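Alpha-1,3-glucanase (Bacillus circulans, PDB 5ZRU) probably hydrolyses alpha-1,3-glucan, this chain being the GH87 catalytic unit of a longer protein that probably also binds carbohydrate. Local coordinates at residues 19-25 with 66-72. Sequence-based numbering, arbitrary orientation.
Sequences TRYDTDD and WTIRPGE. With CA (calcium ion), chain M.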
# COMPACT_ATOMS: atom_id res chain seq x y z
N THR A 19 1.84 12.19 13.26
CA THR A 19 2.81 11.45 14.04
C THR A 19 2.12 10.21 14.57
O THR A 19 0.89 10.17 14.69
CB THR A 19 3.38 12.28 15.21
OG1 THR A 19 2.31 12.66 16.09
CG2 THR A 19 4.11 13.51 14.69
N ARG A 20 2.92 9.20 14.89
CA ARG A 20 2.35 7.93 15.29
C ARG A 20 2.37 7.75 16.80
O ARG A 20 3.38 8.04 17.46
CB ARG A 20 3.08 6.75 14.65
CG ARG A 20 2.43 5.47 15.14
CD ARG A 20 2.84 4.29 14.39
NE ARG A 20 2.58 4.44 12.98
CZ ARG A 20 2.90 3.50 12.11
NH1 ARG A 20 3.47 2.39 12.55
NH2 ARG A 20 2.66 3.67 10.81
N TYR A 21 1.26 7.26 17.33
CA TYR A 21 1.13 6.81 18.71
C TYR A 21 0.95 5.29 18.65
O TYR A 21 -0.16 4.81 18.38
CB TYR A 21 -0.04 7.53 19.38
CG TYR A 21 0.32 8.98 19.62
CD1 TYR A 21 0.21 9.93 18.61
CD2 TYR A 21 0.84 9.37 20.84
CE1 TYR A 21 0.58 11.24 18.82
CE2 TYR A 21 1.20 10.68 21.07
CZ TYR A 21 1.07 11.60 20.07
OH TYR A 21 1.46 12.90 20.32
N ASP A 22 2.03 4.55 18.86
CA ASP A 22 2.03 3.12 18.57
C ASP A 22 1.84 2.31 19.85
O ASP A 22 1.64 2.84 20.95
CB ASP A 22 3.32 2.69 17.85
CG ASP A 22 3.09 1.54 16.82
OD1 ASP A 22 2.32 0.59 17.12
OD2 ASP A 22 3.67 1.59 15.70
N THR A 23 1.93 0.99 19.68
CA THR A 23 1.46 0.06 20.71
C THR A 23 2.16 0.28 22.04
O THR A 23 1.51 0.35 23.09
CB THR A 23 1.67 -1.38 20.23
OG1 THR A 23 0.94 -1.58 19.01
CG2 THR A 23 1.19 -2.36 21.26
N ASP A 24 3.48 0.43 22.02
CA ASP A 24 4.23 0.52 23.27
C ASP A 24 4.14 1.89 23.92
O ASP A 24 4.48 2.02 25.10
CB ASP A 24 5.69 0.13 23.04
CG ASP A 24 5.84 -1.33 22.61
OD1 ASP A 24 5.28 -2.21 23.30
OD2 ASP A 24 6.51 -1.59 21.59
N ASP A 25 3.69 2.92 23.19
CA ASP A 25 3.43 4.23 23.77
C ASP A 25 2.16 4.26 24.61
O ASP A 25 1.92 5.25 25.33
CB ASP A 25 3.31 5.30 22.68
CG ASP A 25 4.60 5.51 21.90
OD1 ASP A 25 5.69 5.41 22.49
OD2 ASP A 25 4.51 5.78 20.67
N TRP A 66 -3.25 7.04 25.11
CA TRP A 66 -2.02 7.74 24.79
C TRP A 66 -2.09 9.16 25.32
O TRP A 66 -3.17 9.75 25.42
CB TRP A 66 -1.79 7.80 23.28
CG TRP A 66 -1.45 6.49 22.64
CD1 TRP A 66 -0.20 6.00 22.41
CD2 TRP A 66 -2.37 5.54 22.09
NE1 TRP A 66 -0.28 4.78 21.78
CE2 TRP A 66 -1.60 4.48 21.56
CE3 TRP A 66 -3.76 5.48 22.01
CZ2 TRP A 66 -2.18 3.37 20.96
CZ3 TRP A 66 -4.33 4.36 21.42
CH2 TRP A 66 -3.55 3.33 20.91
N THR A 67 -0.92 9.72 25.64
CA THR A 67 -0.80 11.13 26.00
C THR A 67 -0.09 11.87 24.88
O THR A 67 1.01 11.48 24.47
CB THR A 67 -0.04 11.31 27.32
OG1 THR A 67 -0.70 10.56 28.34
CG2 THR A 67 -0.03 12.78 27.73
N ILE A 68 -0.72 12.94 24.39
CA ILE A 68 -0.15 13.70 23.27
C ILE A 68 1.19 14.29 23.69
O ILE A 68 1.32 14.87 24.77
CB ILE A 68 -1.13 14.79 22.83
CG1 ILE A 68 -2.49 14.16 22.49
CG2 ILE A 68 -0.57 15.56 21.65
CD1 ILE A 68 -2.40 13.13 21.35
N ARG A 69 2.19 14.14 22.82
CA ARG A 69 3.54 14.59 23.10
C ARG A 69 3.69 16.10 22.90
O ARG A 69 2.89 16.73 22.20
CB ARG A 69 4.53 13.88 22.18
CG ARG A 69 4.53 12.37 22.25
CD ARG A 69 5.45 11.82 21.17
NE ARG A 69 5.32 10.38 21.06
CZ ARG A 69 4.76 9.76 20.03
NH1 ARG A 69 4.29 10.45 18.99
NH2 ARG A 69 4.69 8.44 20.04
N PRO A 70 4.72 16.71 23.50
CA PRO A 70 5.03 18.11 23.21
C PRO A 70 5.17 18.36 21.71
O PRO A 70 5.76 17.56 20.98
CB PRO A 70 6.36 18.34 23.93
CG PRO A 70 6.36 17.35 25.05
CD PRO A 70 5.61 16.14 24.53
N GLY A 71 4.61 19.47 21.25
CA GLY A 71 4.70 19.83 19.85
C GLY A 71 3.85 19.01 18.91
O GLY A 71 3.95 19.20 17.69
N GLU A 72 3.02 18.10 19.41
CA GLU A 72 2.20 17.24 18.56
C GLU A 72 0.72 17.49 18.86
O GLU A 72 0.35 18.37 19.64
CB GLU A 72 2.58 15.77 18.76
CG GLU A 72 4.01 15.50 18.34
CD GLU A 72 4.42 14.05 18.48
OE1 GLU A 72 3.54 13.16 18.54
OE2 GLU A 72 5.64 13.81 18.54
CA CA M . 2.10 -2.24 16.94
O HOH W 1 1.56 8.16 24.68
O HOH W 2 4.31 -1.70 17.91
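Start at Tyr-21, whose m rotamer lays its ring between the two segments. The m, t, t chain of Arg-69 runs over it, and chi4 near 110° turns the guanidinium flat on one ring face, Arg-69 CZ 4.1 Å from the centroid and the planes 12° apart: a stacked cation-pi pair. With one face on the ring, the guanidinium makes its hydrogen bonds around its edge. Arg-69 NH1 and NH2 share Arg-20 O (3.0 and 2.9 Å), Arg-69 NH2 forms a salt bridge with Asp-25 OD2 at 2.7 Å, and Arg-69 NH1 another with Glu-72 OE1 at 2.8 Å. Glu-72 is turned back to reach it by the type II turn 69-72, where Gly-71 takes the positive phi; Glu-72 OE1 also accepts from Thr-19 OG1 (2.8 Å). The far end of the tyrosine is held as well, Arg-69 N donating to Tyr-21 OH at 2.9 Å.

This is the D1 part of the catalytic unit, a beta-sandwich: strand 19-21 pairs with 166-174 in one sheet, strand 63-67 with 27-29 and 153-157 in the other. Between them, Trp-66 (m, chi2 -93°) offers its five-membered ring to Tyr-21, which meets it with CB over the face (3.6 Å to the centroid) and with its ring edge in an offset edge-to-face pair, planes at 78°. Trp-66 NE1 donates to Asp-22 O at 2.9 Å, just where the chain enters the 3-10 segment. Asp-22 itself points away, its OD1 binding calcium at 2.8 Å beside Thr-23 OG1 at 2.5 Å; Ser-50, Arg-53 and Asp-169 contribute the other protein ligands.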